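Local coordinates for Vpx protein (Simian immunodeficiency virus, PDB 4Z8L), which probably directs a host restriction factor to a cullin-type ubiquitin ligase for degradation, and binds zinc within a three-helix fold, at residues B[27-30]-B[31-35]; B[52-55]-B[56-60]; B[62-65]-B[66-69]. One frame throughout, in Å; residues are numbered along the deposited sequence.

Contact 1: B[27-30]-B[31-35]; sequences SLER and INREA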
# COMPACT_ATOMS: atom_id res chain seq x y z
N SER B 27 0.23 -6.54 -16.26
CA SER B 27 0.12 -5.69 -15.08
C SER B 27 -1.06 -4.74 -15.20
O SER B 27 -1.97 -4.78 -14.37
CB SER B 27 1.41 -4.90 -14.85
OG SER B 27 2.54 -5.74 -14.88
N LEU B 28 -1.05 -3.92 -16.25
CA LEU B 28 -2.14 -2.97 -16.48
C LEU B 28 -3.47 -3.68 -16.45
O LEU B 28 -4.44 -3.23 -15.83
CB LEU B 28 -2.00 -2.27 -17.83
CG LEU B 28 -0.83 -1.33 -18.07
CD1 LEU B 28 -0.76 -0.99 -19.54
CD2 LEU B 28 -1.05 -0.09 -17.25
N GLU B 29 -3.48 -4.82 -17.13
CA GLU B 29 -4.72 -5.55 -17.31
C GLU B 29 -5.28 -5.94 -15.96
O GLU B 29 -6.29 -5.40 -15.53
CB GLU B 29 -4.46 -6.78 -18.19
CG GLU B 29 -5.64 -7.67 -18.49
CD GLU B 29 -6.60 -7.04 -19.47
OE1 GLU B 29 -6.46 -5.84 -19.79
OE2 GLU B 29 -7.48 -7.78 -19.96
N ARG B 30 -4.52 -6.72 -15.19
CA ARG B 30 -5.08 -7.34 -14.00
C ARG B 30 -5.25 -6.33 -12.87
O ARG B 30 -6.13 -6.50 -12.01
CB ARG B 30 -4.23 -8.53 -13.56
CG ARG B 30 -2.76 -8.25 -13.34
CD ARG B 30 -1.99 -9.54 -13.04
NE ARG B 30 -2.35 -10.60 -13.98
CZ ARG B 30 -1.77 -11.79 -14.04
NH1 ARG B 30 -0.77 -12.09 -13.21
NH2 ARG B 30 -2.17 -12.69 -14.93
N ILE B 31 -4.47 -5.25 -12.90
CA ILE B 31 -4.71 -4.19 -11.93
C ILE B 31 -6.04 -3.54 -12.26
O ILE B 31 -6.76 -3.13 -11.36
CB ILE B 31 -3.59 -3.11 -11.87
CG1 ILE B 31 -3.53 -2.30 -13.16
CG2 ILE B 31 -2.24 -3.72 -11.57
CD1 ILE B 31 -2.72 -1.04 -13.06
N ASN B 32 -6.39 -3.45 -13.55
CA ASN B 32 -7.70 -2.90 -13.89
C ASN B 32 -8.85 -3.84 -13.52
O ASN B 32 -9.86 -3.40 -12.95
CB ASN B 32 -7.78 -2.57 -15.38
CG ASN B 32 -6.88 -1.41 -15.78
OD1 ASN B 32 -7.12 -0.27 -15.39
ND2 ASN B 32 -5.86 -1.70 -16.57
N ARG B 33 -8.69 -5.12 -13.84
CA ARG B 33 -9.71 -6.12 -13.49
C ARG B 33 -9.98 -6.08 -11.99
O ARG B 33 -11.12 -6.23 -11.57
CB ARG B 33 -9.32 -7.56 -13.89
CG ARG B 33 -8.38 -7.77 -15.08
CD ARG B 33 -8.61 -6.81 -16.25
NE ARG B 33 -9.81 -7.06 -17.03
CZ ARG B 33 -9.92 -8.00 -17.96
NH1 ARG B 33 -8.88 -8.78 -18.23
NH2 ARG B 33 -11.05 -8.13 -18.63
N GLU B 34 -8.94 -5.86 -11.20
CA GLU B 34 -9.12 -5.84 -9.76
C GLU B 34 -9.65 -4.50 -9.25
O GLU B 34 -10.45 -4.45 -8.32
CB GLU B 34 -7.81 -6.18 -9.05
CG GLU B 34 -7.90 -6.15 -7.53
CD GLU B 34 -8.18 -7.51 -6.92
OE1 GLU B 34 -7.93 -8.53 -7.59
OE2 GLU B 34 -8.67 -7.55 -5.77
N ALA B 35 -9.21 -3.41 -9.88
CA ALA B 35 -9.65 -2.08 -9.46
C ALA B 35 -11.10 -1.81 -9.80
O ALA B 35 -11.73 -0.94 -9.19
CB ALA B 35 -8.77 -1.02 -10.08
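I31 N is hydrogen-bonded to S27 O at 2.9 Å. One residue further on, N32 N reaches L28 O, although the position of that oxygen is less certain; E34 N bonds to R30 O at 3.0 Å, and A35 N to I31 O continues the ladder. On the outer flank, E29 and R33 form an i to i+4 salt bridge between OE2 and NH1, too short as modelled for its length to carry weight. E29 CG is anti to the backbone N (chi1 180°), and a bend at chi2 swings the carboxylate over one face of the guanidinium, the two planes 57° apart; the path of the R33 chain to this point is doubtful as modelled. R33 NH2 also pairs with an acidic side chain of another protein, so the arginine bridges its own helix and a partner. All of this belongs to helix 21-35, the first of the three helices of the Vpr/Vpx fold. Its inner face rests on helix 63-84, where I31 packs against L71, M74 and H75, and A35 meets M74. Beside them N32 OD1 is hydrogen-bonded to Y70 OH, a polar tie between the same two helices. At the upstream end S27 OG bonds to W23 O, and E34 carries the helix to within about 4 Å, side chain to side chain, of the zinc ligand H38.

Contact 2: B[52-55]-B[56-60]; sequences VEHW and HDRHQ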
# COMPACT_ATOMS: atom_id res chain seq x y z
N VAL B 52 -2.70 9.70 -20.53
CA VAL B 52 -2.48 9.63 -21.97
C VAL B 52 -2.51 11.05 -22.49
O VAL B 52 -1.96 11.35 -23.55
CB VAL B 52 -3.52 8.73 -22.70
CG1 VAL B 52 -4.89 9.36 -22.70
CG2 VAL B 52 -3.08 8.47 -24.13
N GLU B 53 -3.15 11.95 -21.74
CA GLU B 53 -3.16 13.35 -22.12
C GLU B 53 -1.87 14.04 -21.72
O GLU B 53 -1.41 14.95 -22.41
CB GLU B 53 -4.35 14.09 -21.50
CG GLU B 53 -5.70 13.73 -22.09
CD GLU B 53 -6.86 14.22 -21.24
OE1 GLU B 53 -6.73 15.32 -20.65
OE2 GLU B 53 -7.88 13.51 -21.15
N HIS B 54 -1.27 13.62 -20.61
CA HIS B 54 -0.16 14.38 -20.05
C HIS B 54 1.21 13.98 -20.60
O HIS B 54 1.88 14.78 -21.25
CB HIS B 54 -0.14 14.26 -18.53
CG HIS B 54 0.72 15.29 -17.86
ND1 HIS B 54 1.23 16.38 -18.52
CD2 HIS B 54 1.17 15.38 -16.58
CE1 HIS B 54 1.94 17.11 -17.68
NE2 HIS B 54 1.92 16.53 -16.50
N TRP B 55 1.62 12.74 -20.34
CA TRP B 55 2.96 12.32 -20.71
C TRP B 55 2.96 11.93 -22.16
O TRP B 55 3.85 12.30 -22.92
CB TRP B 55 3.43 11.16 -19.84
CG TRP B 55 3.84 11.61 -18.50
CD1 TRP B 55 4.84 12.48 -18.20
CD2 TRP B 55 3.24 11.25 -17.26
NE1 TRP B 55 4.91 12.67 -16.84
CE2 TRP B 55 3.93 11.93 -16.25
CE3 TRP B 55 2.18 10.40 -16.91
CZ2 TRP B 55 3.60 11.79 -14.90
CZ3 TRP B 55 1.85 10.27 -15.58
CH2 TRP B 55 2.56 10.95 -14.59
N HIS B 56 1.95 11.16 -22.57
CA HIS B 56 1.87 10.84 -23.97
C HIS B 56 1.59 12.01 -24.88
O HIS B 56 2.32 12.22 -25.84
CB HIS B 56 0.83 9.78 -24.25
CG HIS B 56 0.59 9.61 -25.72
ND1 HIS B 56 1.62 9.60 -26.65
CD2 HIS B 56 -0.55 9.48 -26.42
CE1 HIS B 56 1.11 9.48 -27.86
NE2 HIS B 56 -0.21 9.41 -27.75
N ASP B 57 0.50 12.72 -24.66
CA ASP B 57 0.16 13.79 -25.59
C ASP B 57 1.07 14.99 -25.39
O ASP B 57 1.87 15.32 -26.26
CB ASP B 57 -1.31 14.20 -25.46
CG ASP B 57 -2.25 13.16 -26.03
OD1 ASP B 57 -1.80 12.33 -26.86
OD2 ASP B 57 -3.44 13.16 -25.67
N ARG B 58 0.94 15.64 -24.24
CA ARG B 58 1.55 16.94 -24.00
C ARG B 58 3.09 16.93 -24.04
O ARG B 58 3.70 17.92 -24.43
CB ARG B 58 1.06 17.47 -22.65
CG ARG B 58 1.84 18.61 -22.05
CD ARG B 58 1.25 18.93 -20.70
NE ARG B 58 -0.21 18.88 -20.75
CZ ARG B 58 -1.00 18.93 -19.69
NH1 ARG B 58 -0.48 19.04 -18.48
NH2 ARG B 58 -2.32 18.88 -19.84
N HIS B 59 3.72 15.82 -23.67
CA HIS B 59 5.17 15.76 -23.71
C HIS B 59 5.63 14.76 -24.76
O HIS B 59 6.81 14.41 -24.82
CB HIS B 59 5.74 15.40 -22.34
CG HIS B 59 5.50 16.44 -21.29
ND1 HIS B 59 4.33 16.51 -20.57
CD2 HIS B 59 6.28 17.45 -20.84
CE1 HIS B 59 4.40 17.52 -19.72
NE2 HIS B 59 5.57 18.11 -19.87
N GLN B 60 4.68 14.33 -25.58
CA GLN B 60 4.89 13.36 -26.66
C GLN B 60 5.90 12.27 -26.31
O GLN B 60 6.92 12.11 -26.97
CB GLN B 60 5.25 14.07 -27.96
CG GLN B 60 4.15 15.03 -28.42
CD GLN B 60 3.60 14.70 -29.79
OE1 GLN B 60 4.35 14.46 -30.74
NE2 GLN B 60 2.27 14.66 -29.90
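H54 O takes two donors from H59: the ring nitrogen ND1 at 3.1 Å, nearly straight at 168°, and the backbone N at 3.2 Å, a weak bond. The oxygen lies in the plane of the H59 ring at its edge, whereas ND1 stands above the carbonyl plane and is not on a lone pair. H59 holds CG anti to its own carbonyl carbon (chi1 -66°), which folds the ring back along the helix toward that oxygen. The other bonds have the i to i+5 spacing of a wide pi-type turn: R58 N to E53 O at 3.1 Å, and a weak D57 N to V52 O at 3.0 Å. Helix 45-58 ends here; Q60 N reaches back to D57 O as the chain turns, and W55 is backbone hydrogen-bonded to R61 just beyond. H56 ND1 is satisfied by R61 O, while its CD2 edge meets V52 CG2 at 3.6 Å. R58 crosses the H54 imidazole at an angle, its guanidinium plane turned 58° from the ring and one face over H54 CG; NH1 comes near H54 ND1 without hydrogen-bonding to it. The H54 and H59 rings sit obliquely, centroids 5.0 Å apart. Beyond the helix, a basic side chain of another protein faces D57 OD1 at long, weak ion-pair range. The geometry is consistent with a proton on H59 ND1; the neighbouring R58 cation would probably disfavour a second proton on H54.

Contact 3: B[62-65]-B[66-69]; sequences SLDY and AKYR
The first two turns of helix 63-84 are built on regular i to i+4 bonds, from A66 N to S62 O (3.2 Å), K67 N to L63 O and Y68 N to D64 O (both 2.9 Å), and R69 N to Y65 O. S62 is the N-cap: its OG accepts D64 N in a weak bond of 3.1 Å. Among the side chains, Y65 and R69 run side by side. Y65 CG is anti to the backbone N (chi1 -177°), which lays the ring along the helix, and R69 places CG over one face in a CH-pi contact, 4.1 Å from the ring centroid and offset toward the rim. Two bends, at chi2 and chi3, then carry the arginine past the ring, so that NH1 donates to Y65 OH at 3.1 Å. The hydroxyl lies at the guanidinium edge, in its plane, and the ring and guanidinium stand 84° apart. Both polar ends also engage acidic side chains of another protein, R69 NH2 by a salt bridge and Y65 OH by a hydrogen bond, which makes the pair part of a binding surface. In the three-helix Vpr/Vpx fold, this start of helix 63-84 touches both other helices: L63 packs on V52 of helix 45-58, while Y68 and D64 touch L24 of helix 21-35. K67 CB and CG pass L63 O before the chain bends at chi3, bringing NZ alongside D64 OD1 in a weak i to i+3 salt bridge of 3.3 Å.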
# COMPACT_ATOMS: atom_id res chain seq x y z
N SER B 62 6.38 7.97 -24.95
CA SER B 62 5.84 6.69 -25.40
C SER B 62 4.50 6.41 -24.74
O SER B 62 4.22 6.90 -23.64
CB SER B 62 6.82 5.56 -25.09
OG SER B 62 6.24 4.30 -25.38
N LEU B 63 3.66 5.64 -25.42
CA LEU B 63 2.38 5.26 -24.86
C LEU B 63 2.64 4.26 -23.76
O LEU B 63 1.93 4.22 -22.75
CB LEU B 63 1.45 4.68 -25.93
CG LEU B 63 0.04 4.34 -25.45
CD1 LEU B 63 -0.61 5.56 -24.83
CD2 LEU B 63 -0.79 3.82 -26.61
N ASP B 64 3.66 3.44 -23.96
CA ASP B 64 4.10 2.49 -22.95
C ASP B 64 4.55 3.21 -21.69
O ASP B 64 4.38 2.71 -20.58
CB ASP B 64 5.23 1.61 -23.48
CG ASP B 64 4.77 0.67 -24.57
OD1 ASP B 64 3.54 0.45 -24.70
OD2 ASP B 64 5.63 0.13 -25.30
N TYR B 65 5.13 4.40 -21.86
CA TYR B 65 5.59 5.18 -20.72
C TYR B 65 4.40 5.70 -19.91
O TYR B 65 4.36 5.55 -18.69
CB TYR B 65 6.47 6.35 -21.17
CG TYR B 65 7.02 7.13 -20.00
CD1 TYR B 65 8.11 6.67 -19.29
CD2 TYR B 65 6.43 8.32 -19.59
CE1 TYR B 65 8.61 7.37 -18.21
CE2 TYR B 65 6.93 9.03 -18.51
CZ TYR B 65 8.02 8.55 -17.83
OH TYR B 65 8.52 9.24 -16.75
N ALA B 66 3.45 6.30 -20.61
CA ALA B 66 2.23 6.82 -19.97
C ALA B 66 1.45 5.71 -19.29
O ALA B 66 0.88 5.89 -18.22
CB ALA B 66 1.36 7.52 -21.00
N LYS B 67 1.43 4.54 -19.93
CA LYS B 67 0.74 3.39 -19.36
C LYS B 67 1.50 2.86 -18.14
O LYS B 67 0.90 2.34 -17.21
CB LYS B 67 0.58 2.28 -20.40
CG LYS B 67 -0.48 2.58 -21.44
CD LYS B 67 -0.69 1.42 -22.41
CE LYS B 67 0.62 0.85 -22.92
NZ LYS B 67 0.38 -0.24 -23.90
N TYR B 68 2.82 3.03 -18.15
CA TYR B 68 3.64 2.63 -17.02
C TYR B 68 3.40 3.52 -15.81
O TYR B 68 3.24 3.04 -14.69
CB TYR B 68 5.12 2.64 -17.40
CG TYR B 68 6.05 2.32 -16.25
CD1 TYR B 68 6.06 1.06 -15.66
CD2 TYR B 68 6.92 3.28 -15.75
CE1 TYR B 68 6.90 0.77 -14.61
CE2 TYR B 68 7.77 3.00 -14.70
CZ TYR B 68 7.76 1.75 -14.13
OH TYR B 68 8.60 1.47 -13.08
N ARG B 69 3.37 4.83 -16.04
CA ARG B 69 3.11 5.79 -14.97
C ARG B 69 1.69 5.63 -14.44
O ARG B 69 1.44 5.78 -13.23
CB ARG B 69 3.35 7.21 -15.47
CG ARG B 69 4.79 7.50 -15.86
CD ARG B 69 5.72 7.43 -14.65
NE ARG B 69 5.32 8.37 -13.60
CZ ARG B 69 5.82 9.59 -13.47
NH1 ARG B 69 6.73 10.04 -14.32
NH2 ARG B 69 5.40 10.38 -12.49

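The three contacts lie in series along the chain, one on each helix. Contacts 2 and 3 are close neighbours, their centres about 9 Å apart on the same side of the chain's centre. They meet through W55, whose CZ2 is 3.3 Å from R69 NH2 and whose ring is edge-to-face with that of Y65, and through H56 CB against A66 CB at 4.0 Å. Contact 1 joins contact 3 through L28, which packs on K67, with centres about 15 Å apart. Contacts 1 and 2 do not touch; their nearest atoms are about 10 Å apart. Contact 1 also extends toward the metal: the side chain of E34 is about 8 Å from the zinc ion held by H38 and H81, whereas contacts 2 and 3 lie away from that site.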